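Local coordinates for protein phosphoheptose isomerase (Neisseria gonorrhoeae, PDB 5I01) that acts as the first enzyme of glycero-manno-heptose biosynthesis, a zinc-binding tetramer that probably isomerises sedoheptulose 7-phosphate to D-glycero-D-manno-heptose 7-phosphate, at residues A15-A20 and T173-E178; K26-P31 and L166-P171; V33-L38 and H143-T148; G55-D60 and V119-S124. The protein carries 1 engineered substitution. One frame throughout, in Å; residues are numbered along the deposited sequence.

Contact 1 (A15-A20 and T173-E178); sequences AESIRA and TARIQE. With ZN (zinc ion), chain H.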
loop_
_atom_site.group_PDB
_atom_site.type_symbol
_atom_site.label_atom_id
_atom_site.label_comp_id
_atom_site.label_asym_id
_atom_site.label_seq_id
_atom_site.Cartn_x
_atom_site.Cartn_y
_atom_site.Cartn_z
ATOM N N ALA A 15 -31.729 5.957 -5.502
ATOM C CA ALA A 15 -32.715 5.404 -6.442
ATOM C C ALA A 15 -32.024 4.774 -7.641
ATOM O O ALA A 15 -32.343 3.642 -8.020
ATOM C CB ALA A 15 -33.718 6.462 -6.891
ATOM N N GLU A 16 -31.050 5.486 -8.202
ATOM C CA GLU A 16 -30.260 4.950 -9.305
ATOM C C GLU A 16 -29.527 3.663 -8.910
ATOM O O GLU A 16 -29.509 2.705 -9.689
ATOM C CB GLU A 16 -29.277 5.992 -9.856
ATOM C CG GLU A 16 -28.749 5.646 -11.248
ATOM C CD GLU A 16 -27.625 6.549 -11.732
ATOM O OE1 GLU A 16 -26.799 6.974 -10.900
ATOM O OE2 GLU A 16 -27.549 6.811 -12.956
ATOM N N SER A 17 -28.949 3.634 -7.704
ATOM C CA SER A 17 -28.226 2.448 -7.206
ATOM C C SER A 17 -29.153 1.255 -6.975
ATOM O O SER A 17 -28.797 0.125 -7.279
ATOM C CB SER A 17 -27.462 2.763 -5.915
ATOM O OG SER A 17 -26.580 1.692 -5.569
ATOM N N ILE A 18 -30.338 1.516 -6.434
ATOM C CA ILE A 18 -31.380 0.488 -6.337
ATOM C C ILE A 18 -31.760 -0.041 -7.733
ATOM O O ILE A 18 -31.697 -1.252 -7.956
ATOM C CB ILE A 18 -32.619 0.994 -5.553
ATOM C CG1 ILE A 18 -32.266 1.141 -4.063
ATOM C CG2 ILE A 18 -33.806 0.045 -5.711
ATOM C CD1 ILE A 18 -33.130 2.139 -3.318
ATOM N N ARG A 19 -32.119 0.855 -8.665
ATOM C CA ARG A 19 -32.469 0.451 -10.049
ATOM C C ARG A 19 -31.397 -0.425 -10.681
ATOM O O ARG A 19 -31.712 -1.447 -11.288
ATOM C CB ARG A 19 -32.688 1.662 -10.970
ATOM C CG ARG A 19 -33.966 2.449 -10.719
ATOM C CD ARG A 19 -34.408 3.209 -11.956
ATOM N NE ARG A 19 -33.371 4.078 -12.516
ATOM C CZ ARG A 19 -32.994 5.262 -12.028
ATOM N NH1 ARG A 19 -33.538 5.774 -10.918
ATOM N NH2 ARG A 19 -32.053 5.948 -12.664
ATOM N N ALA A 20 -30.138 -0.011 -10.528
ATOM C CA ALA A 20 -28.986 -0.737 -11.087
ATOM C C ALA A 20 -28.861 -2.156 -10.566
ATOM O O ALA A 20 -28.523 -3.060 -11.321
ATOM C CB ALA A 20 -27.702 0.023 -10.835
ATOM N N THR A 173 -19.891 4.669 -13.981
ATOM C CA THR A 173 -18.787 4.096 -13.203
ATOM C C THR A 173 -19.095 3.831 -11.725
ATOM O O THR A 173 -18.852 2.738 -11.225
ATOM C CB THR A 173 -17.584 5.052 -13.288
ATOM O OG1 THR A 173 -17.367 5.392 -14.665
ATOM C CG2 THR A 173 -16.309 4.414 -12.709
ATOM N N ALA A 174 -19.625 4.843 -11.039
ATOM C CA ALA A 174 -20.006 4.723 -9.640
ATOM C C ALA A 174 -20.990 3.568 -9.396
ATOM O O ALA A 174 -20.810 2.793 -8.468
ATOM C CB ALA A 174 -20.576 6.041 -9.131
ATOM N N ARG A 175 -22.001 3.427 -10.244
ATOM C CA ARG A 175 -22.963 2.320 -10.104
ATOM C C ARG A 175 -22.322 0.957 -10.395
ATOM O O ARG A 175 -22.682 -0.046 -9.786
ATOM C CB ARG A 175 -24.157 2.527 -11.034
ATOM C CG ARG A 175 -24.916 3.828 -10.802
ATOM C CD ARG A 175 -25.649 3.832 -9.484
ATOM N NE ARG A 175 -24.847 4.322 -8.374
ATOM C CZ ARG A 175 -24.578 5.605 -8.115
ATOM N NH1 ARG A 175 -23.839 5.916 -7.051
ATOM N NH2 ARG A 175 -25.029 6.583 -8.892
ATOM N N ILE A 176 -21.369 0.927 -11.322
ATOM C CA ILE A 176 -20.670 -0.309 -11.673
ATOM C C ILE A 176 -19.799 -0.795 -10.505
ATOM O O ILE A 176 -19.867 -1.969 -10.152
ATOM C CB ILE A 176 -19.832 -0.142 -12.960
ATOM C CG1 ILE A 176 -20.748 0.142 -14.157
ATOM C CG2 ILE A 176 -19.017 -1.396 -13.244
ATOM C CD1 ILE A 176 -20.082 0.942 -15.249
ATOM N N GLN A 177 -19.002 0.096 -9.914
ATOM C CA GLN A 177 -18.201 -0.238 -8.721
ATOM C C GLN A 177 -19.066 -0.815 -7.601
ATOM O O GLN A 177 -18.710 -1.819 -7.005
ATOM C CB GLN A 177 -17.423 0.982 -8.196
ATOM C CG GLN A 177 -16.142 1.275 -8.968
ATOM C CD GLN A 177 -15.606 2.708 -8.796
ATOM O OE1 GLN A 177 -16.117 3.514 -7.999
ATOM N NE2 GLN A 177 -14.562 3.030 -9.563
ATOM N N GLU A 178 -20.210 -0.186 -7.341
ATOM C CA GLU A 178 -21.117 -0.601 -6.263
ATOM C C GLU A 178 -21.700 -1.997 -6.477
ATOM O O GLU A 178 -21.867 -2.744 -5.513
ATOM C CB GLU A 178 -22.243 0.408 -6.098
ATOM C CG GLU A 178 -21.764 1.750 -5.570
ATOM C CD GLU A 178 -22.717 2.898 -5.869
ATOM O OE1 GLU A 178 -23.888 2.640 -6.255
ATOM O OE2 GLU A 178 -22.288 4.076 -5.721
HETATM ZN ZN ZN H . -15.701 5.241 -7.068
#

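Contact 2 (K26-P31 and L166-P171); sequences KILVEP and LNVPHP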
loop_
_atom_site.group_PDB
_atom_site.type_symbol
_atom_site.label_atom_id
_atom_site.label_comp_id
_atom_site.label_asym_id
_atom_site.label_seq_id
_atom_site.Cartn_x
_atom_site.Cartn_y
_atom_site.Cartn_z
ATOM N N LYS A 26 -31.439 -9.694 -12.407
ATOM C CA LYS A 26 -32.045 -10.515 -13.461
ATOM C C LYS A 26 -31.029 -11.346 -14.260
ATOM O O LYS A 26 -31.351 -12.449 -14.686
ATOM C CB LYS A 26 -32.883 -9.649 -14.418
ATOM C CG LYS A 26 -34.086 -9.003 -13.744
ATOM C CD LYS A 26 -34.894 -8.104 -14.665
ATOM C CE LYS A 26 -36.006 -7.423 -13.872
ATOM N NZ LYS A 26 -37.010 -6.698 -14.709
ATOM N N ILE A 27 -29.813 -10.834 -14.453
ATOM C CA ILE A 27 -28.866 -11.429 -15.412
ATOM C C ILE A 27 -27.473 -11.852 -14.883
ATOM O O ILE A 27 -26.676 -12.382 -15.654
ATOM C CB ILE A 27 -28.694 -10.489 -16.628
ATOM C CG1 ILE A 27 -28.042 -9.149 -16.231
ATOM C CG2 ILE A 27 -30.041 -10.232 -17.296
ATOM C CD1 ILE A 27 -27.116 -8.587 -17.291
ATOM N N LEU A 28 -27.183 -11.627 -13.595
ATOM C CA LEU A 28 -25.865 -11.934 -13.004
ATOM C C LEU A 28 -25.902 -13.007 -11.920
ATOM O O LEU A 28 -24.887 -13.255 -11.281
ATOM C CB LEU A 28 -25.220 -10.659 -12.436
ATOM C CG LEU A 28 -24.719 -9.641 -13.463
ATOM C CD1 LEU A 28 -24.283 -8.339 -12.801
ATOM C CD2 LEU A 28 -23.580 -10.242 -14.272
ATOM N N VAL A 29 -27.035 -13.676 -11.728
ATOM C CA VAL A 29 -27.083 -14.753 -10.743
ATOM C C VAL A 29 -26.330 -15.979 -11.259
ATOM O O VAL A 29 -25.451 -16.471 -10.562
ATOM C CB VAL A 29 -28.517 -15.103 -10.300
ATOM C CG1 VAL A 29 -28.513 -16.268 -9.309
ATOM C CG2 VAL A 29 -29.162 -13.891 -9.645
ATOM N N GLU A 30 -26.645 -16.449 -12.471
ATOM C CA GLU A 30 -25.981 -17.660 -13.026
ATOM C C GLU A 30 -24.456 -17.478 -13.232
ATOM O O GLU A 30 -23.683 -18.348 -12.820
ATOM C CB GLU A 30 -26.645 -18.174 -14.338
ATOM C CG GLU A 30 -28.114 -18.596 -14.238
ATOM C CD GLU A 30 -28.354 -19.913 -13.494
ATOM O OE1 GLU A 30 -27.379 -20.573 -13.056
ATOM O OE2 GLU A 30 -29.544 -20.293 -13.343
ATOM N N PRO A 31 -24.021 -16.352 -13.853
ATOM C CA PRO A 31 -22.576 -16.108 -14.006
ATOM C C PRO A 31 -21.808 -16.014 -12.681
ATOM O O PRO A 31 -20.744 -16.618 -12.566
ATOM C CB PRO A 31 -22.524 -14.771 -14.757
ATOM C CG PRO A 31 -23.824 -14.677 -15.463
ATOM C CD PRO A 31 -24.807 -15.294 -14.519
ATOM N N LEU A 166 -18.546 -11.249 -15.770
ATOM C CA LEU A 166 -19.526 -10.624 -14.897
ATOM C C LEU A 166 -19.640 -9.156 -15.328
ATOM O O LEU A 166 -18.945 -8.267 -14.813
ATOM C CB LEU A 166 -19.118 -10.775 -13.418
ATOM C CG LEU A 166 -18.897 -12.200 -12.879
ATOM C CD1 LEU A 166 -18.426 -12.219 -11.437
ATOM C CD2 LEU A 166 -20.165 -13.015 -12.978
ATOM N N ASN A 167 -20.506 -8.906 -16.301
ATOM C CA ASN A 167 -20.720 -7.553 -16.778
ATOM C C ASN A 167 -21.920 -6.918 -16.084
ATOM O O ASN A 167 -23.007 -7.490 -16.067
ATOM C CB ASN A 167 -20.913 -7.513 -18.295
ATOM C CG ASN A 167 -20.961 -6.103 -18.817
ATOM O OD1 ASN A 167 -19.956 -5.384 -18.804
ATOM N ND2 ASN A 167 -22.138 -5.672 -19.219
ATOM N N VAL A 168 -21.695 -5.733 -15.519
ATOM C CA VAL A 168 -22.748 -4.908 -14.970
ATOM C C VAL A 168 -23.274 -4.034 -16.109
ATOM O O VAL A 168 -22.546 -3.168 -16.594
ATOM C CB VAL A 168 -22.217 -4.026 -13.818
ATOM C CG1 VAL A 168 -23.313 -3.111 -13.288
ATOM C CG2 VAL A 168 -21.665 -4.900 -12.699
ATOM N N PRO A 169 -24.532 -4.256 -16.556
ATOM C CA PRO A 169 -25.021 -3.486 -17.702
ATOM C C PRO A 169 -25.511 -2.105 -17.262
ATOM O O PRO A 169 -26.706 -1.894 -17.048
ATOM C CB PRO A 169 -26.150 -4.366 -18.234
ATOM C CG PRO A 169 -26.727 -4.977 -17.002
ATOM C CD PRO A 169 -25.571 -5.172 -16.049
ATOM N N HIS A 170 -24.573 -1.183 -17.092
ATOM C CA HIS A 170 -24.891 0.171 -16.646
ATOM C C HIS A 170 -23.854 1.157 -17.169
ATOM O O HIS A 170 -22.693 0.795 -17.290
ATOM C CB HIS A 170 -24.986 0.238 -15.116
ATOM C CG HIS A 170 -25.822 1.377 -14.630
ATOM N ND1 HIS A 170 -25.300 2.628 -14.406
ATOM C CD2 HIS A 170 -27.152 1.482 -14.397
ATOM C CE1 HIS A 170 -26.263 3.452 -14.036
ATOM N NE2 HIS A 170 -27.395 2.778 -14.007
ATOM N N PRO A 171 -24.272 2.386 -17.525
ATOM C CA PRO A 171 -23.306 3.367 -18.036
ATOM C C PRO A 171 -22.352 3.994 -17.000
ATOM O O PRO A 171 -21.177 4.220 -17.292
ATOM C CB PRO A 171 -24.209 4.462 -18.630
ATOM C CG PRO A 171 -25.497 4.332 -17.916
ATOM C CD PRO A 171 -25.657 2.854 -17.731
#

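Contact 3 (V33-L38 and H143-T148); sequences VQAAEL and HVIALT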
loop_
_atom_site.group_PDB
_atom_site.type_symbol
_atom_site.label_atom_id
_atom_site.label_comp_id
_atom_site.label_asym_id
_atom_site.label_seq_id
_atom_site.Cartn_x
_atom_site.Cartn_y
_atom_site.Cartn_z
ATOM N N VAL A 33 -22.496 -17.493 -9.922
ATOM C CA VAL A 33 -22.335 -18.877 -9.461
ATOM C C VAL A 33 -21.181 -19.554 -10.224
ATOM O O VAL A 33 -20.328 -20.188 -9.606
ATOM C CB VAL A 33 -23.648 -19.696 -9.562
ATOM C CG1 VAL A 33 -23.416 -21.159 -9.205
ATOM C CG2 VAL A 33 -24.715 -19.118 -8.634
ATOM N N GLN A 34 -21.137 -19.396 -11.545
ATOM C CA GLN A 34 -20.049 -19.966 -12.361
ATOM C C GLN A 34 -18.671 -19.461 -11.914
ATOM O O GLN A 34 -17.714 -20.237 -11.889
ATOM C CB GLN A 34 -20.213 -19.636 -13.854
ATOM C CG GLN A 34 -21.397 -20.254 -14.580
ATOM C CD GLN A 34 -21.497 -19.729 -16.013
ATOM O OE1 GLN A 34 -20.530 -19.813 -16.780
ATOM N NE2 GLN A 34 -22.659 -19.163 -16.374
ATOM N N ALA A 35 -18.578 -18.167 -11.589
ATOM C CA ALA A 35 -17.329 -17.547 -11.127
ATOM C C ALA A 35 -16.863 -18.096 -9.779
ATOM O O ALA A 35 -15.669 -18.356 -9.580
ATOM C CB ALA A 35 -17.485 -16.039 -11.041
ATOM N N ALA A 36 -17.811 -18.265 -8.859
ATOM C CA ALA A 36 -17.537 -18.849 -7.556
ATOM C C ALA A 36 -17.127 -20.325 -7.660
ATOM O O ALA A 36 -16.177 -20.760 -6.995
ATOM C CB ALA A 36 -18.755 -18.698 -6.659
ATOM N N GLU A 37 -17.851 -21.086 -8.484
ATOM C CA GLU A 37 -17.528 -22.499 -8.742
ATOM C C GLU A 37 -16.100 -22.640 -9.252
ATOM O O GLU A 37 -15.348 -23.486 -8.770
ATOM C CB GLU A 37 -18.524 -23.130 -9.741
ATOM C CG GLU A 37 -19.874 -23.496 -9.118
ATOM C CD GLU A 37 -20.940 -23.970 -10.116
ATOM O OE1 GLU A 37 -20.799 -23.749 -11.345
ATOM O OE2 GLU A 37 -21.949 -24.565 -9.657
ATOM N N LEU A 38 -15.732 -21.791 -10.211
ATOM C CA LEU A 38 -14.369 -21.756 -10.748
ATOM C C LEU A 38 -13.293 -21.462 -9.689
ATOM O O LEU A 38 -12.217 -22.057 -9.720
ATOM C CB LEU A 38 -14.274 -20.726 -11.876
ATOM C CG LEU A 38 -12.903 -20.569 -12.537
ATOM C CD1 LEU A 38 -12.365 -21.915 -13.006
ATOM C CD2 LEU A 38 -12.993 -19.585 -13.690
ATOM N N HIS A 143 -7.307 -19.443 -15.711
ATOM C CA HIS A 143 -8.664 -19.032 -16.085
ATOM C C HIS A 143 -8.902 -17.608 -15.597
ATOM O O HIS A 143 -8.241 -17.156 -14.664
ATOM C CB HIS A 143 -9.689 -19.995 -15.506
ATOM C CG HIS A 143 -9.365 -21.434 -15.761
ATOM N ND1 HIS A 143 -9.141 -21.931 -17.025
ATOM C CD2 HIS A 143 -9.205 -22.477 -14.913
ATOM C CE1 HIS A 143 -8.866 -23.222 -16.948
ATOM N NE2 HIS A 143 -8.902 -23.579 -15.677
ATOM N N VAL A 144 -9.832 -16.900 -16.232
ATOM C CA VAL A 144 -10.051 -15.475 -15.955
ATOM C C VAL A 144 -11.494 -15.233 -15.526
ATOM O O VAL A 144 -12.413 -15.859 -16.052
ATOM C CB VAL A 144 -9.665 -14.591 -17.170
ATOM C CG1 VAL A 144 -9.931 -13.109 -16.916
ATOM C CG2 VAL A 144 -8.193 -14.780 -17.489
ATOM N N ILE A 145 -11.673 -14.353 -14.538
ATOM C CA ILE A 145 -12.988 -13.846 -14.157
ATOM C C ILE A 145 -12.926 -12.336 -14.313
ATOM O O ILE A 145 -12.205 -11.658 -13.580
ATOM C CB ILE A 145 -13.374 -14.227 -12.712
ATOM C CG1 ILE A 145 -13.473 -15.747 -12.576
ATOM C CG2 ILE A 145 -14.699 -13.571 -12.298
ATOM C CD1 ILE A 145 -13.486 -16.241 -11.146
ATOM N N ALA A 146 -13.667 -11.818 -15.285
ATOM C CA ALA A 146 -13.668 -10.396 -15.575
ATOM C C ALA A 146 -14.857 -9.746 -14.884
ATOM O O ALA A 146 -15.990 -10.202 -15.049
ATOM C CB ALA A 146 -13.745 -10.170 -17.076
ATOM N N LEU A 147 -14.588 -8.698 -14.101
ATOM C CA LEU A 147 -15.627 -7.829 -13.575
ATOM C C LEU A 147 -15.594 -6.550 -14.401
ATOM O O LEU A 147 -14.685 -5.730 -14.235
ATOM C CB LEU A 147 -15.417 -7.552 -12.079
ATOM C CG LEU A 147 -15.924 -8.665 -11.146
ATOM C CD1 LEU A 147 -15.114 -9.942 -11.346
ATOM C CD2 LEU A 147 -15.874 -8.257 -9.688
ATOM N N THR A 148 -16.573 -6.400 -15.300
ATOM C CA THR A 148 -16.654 -5.253 -16.225
ATOM C C THR A 148 -17.959 -4.479 -16.094
ATOM O O THR A 148 -18.857 -4.880 -15.356
ATOM C CB THR A 148 -16.503 -5.689 -17.699
ATOM O OG1 THR A 148 -17.667 -6.416 -18.114
ATOM C CG2 THR A 148 -15.252 -6.560 -17.897
#

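Contact 4 (G55-D60 and V119-S124); sequences GGSAAD and VGISTS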
loop_
_atom_site.group_PDB
_atom_site.type_symbol
_atom_site.label_atom_id
_atom_site.label_comp_id
_atom_site.label_asym_id
_atom_site.label_seq_id
_atom_site.Cartn_x
_atom_site.Cartn_y
_atom_site.Cartn_z
ATOM N N GLY A 55 -7.974 2.380 -9.726
ATOM C CA GLY A 55 -8.829 3.345 -9.018
ATOM C C GLY A 55 -9.677 2.704 -7.941
ATOM O O GLY A 55 -9.159 2.029 -7.047
ATOM N N GLY A 56 -10.987 2.895 -8.027
ATOM C CA GLY A 56 -11.925 2.195 -7.144
ATOM C C GLY A 56 -11.829 0.681 -7.260
ATOM O O GLY A 56 -12.101 -0.041 -6.302
ATOM N N SER A 57 -11.437 0.195 -8.429
ATOM C CA SER A 57 -11.271 -1.238 -8.636
ATOM C C SER A 57 -10.010 -1.800 -7.997
ATOM O O SER A 57 -9.933 -3.013 -7.777
ATOM C CB SER A 57 -11.279 -1.563 -10.119
ATOM O OG SER A 57 -12.426 -1.007 -10.737
ATOM N N ALA A 58 -9.023 -0.943 -7.723
ATOM C CA ALA A 58 -7.821 -1.354 -6.988
ATOM C C ALA A 58 -8.194 -1.599 -5.550
ATOM O O ALA A 58 -7.764 -2.572 -4.962
ATOM C CB ALA A 58 -6.724 -0.300 -7.082
ATOM N N ALA A 59 -8.999 -0.696 -4.999
ATOM C CA ALA A 59 -9.629 -0.878 -3.693
ATOM C C ALA A 59 -10.449 -2.170 -3.629
ATOM O O ALA A 59 -10.363 -2.900 -2.652
ATOM C CB ALA A 59 -10.508 0.323 -3.348
ATOM N N ASP A 60 -11.225 -2.457 -4.667
ATOM C CA ASP A 60 -12.004 -3.697 -4.718
ATOM C C ASP A 60 -11.124 -4.949 -4.747
ATOM O O ASP A 60 -11.434 -5.925 -4.092
ATOM C CB ASP A 60 -12.969 -3.690 -5.911
ATOM C CG ASP A 60 -14.080 -2.639 -5.766
ATOM O OD1 ASP A 60 -14.143 -1.961 -4.711
ATOM O OD2 ASP A 60 -14.889 -2.485 -6.710
ATOM N N VAL A 119 -8.684 -12.458 -11.415
ATOM C CA VAL A 119 -9.881 -11.646 -11.372
ATOM C C VAL A 119 -9.482 -10.262 -11.813
ATOM O O VAL A 119 -8.858 -9.538 -11.058
ATOM C CB VAL A 119 -10.494 -11.602 -9.961
ATOM C CG1 VAL A 119 -11.692 -10.656 -9.915
ATOM C CG2 VAL A 119 -10.886 -13.009 -9.518
ATOM N N GLY A 120 -9.840 -9.897 -13.039
ATOM C CA GLY A 120 -9.518 -8.580 -13.583
ATOM C C GLY A 120 -10.721 -7.678 -13.441
ATOM O O GLY A 120 -11.798 -8.033 -13.895
ATOM N N ILE A 121 -10.540 -6.516 -12.819
ATOM C CA ILE A 121 -11.650 -5.604 -12.552
ATOM C C ILE A 121 -11.435 -4.326 -13.355
ATOM O O ILE A 121 -10.350 -3.733 -13.312
ATOM C CB ILE A 121 -11.807 -5.283 -11.051
ATOM C CG1 ILE A 121 -11.810 -6.575 -10.222
ATOM C CG2 ILE A 121 -13.112 -4.519 -10.793
ATOM C CD1 ILE A 121 -11.672 -6.368 -8.732
ATOM N N SER A 122 -12.482 -3.921 -14.084
ATOM C CA SER A 122 -12.424 -2.806 -15.017
ATOM C C SER A 122 -13.833 -2.293 -15.343
ATOM O O SER A 122 -14.617 -2.988 -16.003
ATOM C CB SER A 122 -11.730 -3.265 -16.298
ATOM O OG SER A 122 -11.728 -2.251 -17.284
ATOM N N THR A 123 -14.148 -1.071 -14.928
ATOM C CA THR A 123 -15.504 -0.561 -15.092
ATOM C C THR A 123 -15.929 -0.335 -16.539
ATOM O O THR A 123 -17.107 -0.386 -16.798
ATOM C CB THR A 123 -15.738 0.726 -14.295
ATOM O OG1 THR A 123 -14.812 1.732 -14.713
ATOM C CG2 THR A 123 -15.578 0.455 -12.798
ATOM N N SER A 124 -14.990 -0.097 -17.460
ATOM C CA SER A 124 -15.296 -0.003 -18.906
ATOM C C SER A 124 -14.976 -1.268 -19.736
ATOM O O SER A 124 -15.447 -1.397 -20.868
ATOM C CB SER A 124 -14.557 1.185 -19.523
ATOM O OG SER A 124 -13.152 1.037 -19.395
HETATM O O HOH W 1 -11.941 0.522 -12.939
#

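Contact 1 (A15-A20 and T173-E178)
E16 and R175 form the salt bridge that joins the two helices. The glutamate has CG anti to its backbone N (chi1 -162°), runs extended and crosses the arginine at about a right angle, placing OE1 2.7 Å from NH2 of R175. That N-H...O is rather bent at 146°. OE1 lies in the guanidinium plane, while the carboxylate itself is turned 53° from it.

On its own helix R175 grips E178 side-on with two nitrogens, NE to E178 OE1 at 2.9 Å and NH1 to E178 OE2 at 2.7 Å. The two acids thus share one arginine, which fixes the rotation of its guanidinium. S17 adds a hydrogen bond from an uncharged donor: its OG donates to E178 OE1 at 2.9 Å, from the opposite face of the carboxylate to R175 NE.

Packing accompanies the charges. CA of S17 lies 3.7 Å from CD of R175, and A20 CB rests 4.3 Å from R175 CB.

On the same helix as R175, Q177 OE1 binds zinc at 2.0 Å, together with H63, E67 and H185 of the second subunit. E178 OE2 also bonds ND1 of that H185, so E178 is second shell to the zinc, with R175 and S17 bonded to it in turn. Helices 6-27 and 173-193 meet here beside H170, in the loop leaving strand 164-168, while L182 of the second subunit packs on R175 and E178.

Contact 2 (K26-P31 and L166-P171)
P31 and L166 mark the closest approach of the two backbones, their CA atoms 6.3 Å apart. One segment is the break between helices 6-27 and 29-44, with L28 at the N-cap of the second. The other is the end of strand 164-168, after which the chain bends through an inverse gamma turn centred on P169, with a weak bond from H170 N to V168 O.

Apolar side chains do most of the touching. I27 and P169 reach toward each other tip to tip, CD1 of I27 lying 3.6 Å from CG of P169; chi1 of 65° sets I27 CG1 in the crowded position between its backbone N and carbonyl carbon. L28 straddles the N167 carbonyl with both methyls: N167 O is 3.3 Å from CD2 and 3.6 Å from CD1 of L28. The same CD1 approaches V168 CG2 at 4.3 Å. At the far end L166 sets CD2 against P31 CB and its carbonyl carbon, 3.4 Å from CB. F14 of the second subunit also packs on L28, and the N167 amide is engaged by T148 and R150.

Strand 164-168 is outermost in this chain's sheet, and its backbone bonds to A146 and T148 come from L166 and V168. At N167 the carbonyl faces leucine methyls. With methyls and proline carbons meeting, the fit rests on shape, not directional bonds, exposed at I27-P169 and buried at L28-L166.

Contact 3 (V33-L38 and H143-T148)
L38 and I145 pass side by side, pointing opposite ways, and with A35 they supply the aliphatic part of this contact. CD2 of L38 lies 4.0 Å from CG1 of I145. One helical turn earlier, A35 CB sits 3.9 Å from CG2 of I145, so both branches of the isoleucine are engaged by the same face of the helix. A35 is small enough to bring the backbones to 6.5 Å between its CA and that of I145.

The arrangement belongs to the three-layered α/β core of the SIS fold. Helix 29-44 lies across one face of the parallel sheet, against strand 143-149, the axes of the two short segments 9.6 Å apart at closest and running at 142° to each other. Helix 173-193 covers the same face, with M187 against A35. A146 and T148 instead meet I155 of helix 153-158.

A second kind of contact sets aliphatic against aromatic. L38 has CG anti to its backbone N (chi1 180°), and its two methyls lie against H143 from one side: CD1 lies 3.7 Å from CD2 of the imidazole, approached obliquely, and CD2 lies 3.8 Å from H143 CB.

Against a polar atom, I145 pushes its CD1 methyl to 3.4 Å from the backbone O of A35, a close van der Waals touch on a carbonyl of the helix.

Contact 4 (G55-D60 and V119-S124)
S57 and I121 make the tight part of the contact. Their CA atoms are 5.9 Å apart, and the serine CB rests directly on the isoleucine branch methyl, S57 CB to I121 CG2 being 3.5 Å. The hydroxyl lies against the same methyl, S57 OG to I121 CG2 3.6 Å; with chi1 at -52° the oxygen stands beside the backbone N of S57. The other branch of I121 ends in CD1, which meets the backbone O of S57. This CD1 of I121 also lies 4.1 Å from CB of D60. The small S57 facing I121 goes with a short distance between the segment axes, 8.2 Å, the two running at 152° to each other. H180 of helix 173-193 packs on both D60 and I121.

Toward the end of the strand the fit is slacker. T123 comes no closer than its CG2, 4.0 Å from S57 OG, and a water joins the two segments there: it hydrogen-bonds S57 OG at 2.7 Å and accepts a weak bond from T123 N at 3.4 Å. S122, whose CB points away from the helix, bonds S127 through OG.

At the start of helix 56-69, G55 takes the N-cap position with a positive phi of 65°, and S89 and T92 of the third subunit bond its backbone. G55 and G56, like S122, T123 and S124, are predicted to bind substrate. Two strand-to-helix loops at the C-terminal edge of a parallel sheet, one glycine-rich and one serine/threonine-rich, are typical of SIS domains and consistent with a sugar-phosphate site here.

From the N terminus, helix 6-27 opens the longest loop, which contact 1 closes when the chain returns in helix 173-193. The break before helix 29-44 opens the next, closed by contact 2 at the end of strand 164-168. Contact 3 nests inside that, and contact 4 is innermost, so the four enclose one another without crossing. Contacts 2, 3 and 4 all reach the same parallel sheet: strands 117-122, 143-149 and 164-168 are successive neighbours, and N167 probably bonds T148 between contacts 2 and 3. Contact 1 lies at the start of helix 173-193, joined to contact 2 through H170, to contact 3 where I176 touches T148, and to contact 4 where Q177 touches G56.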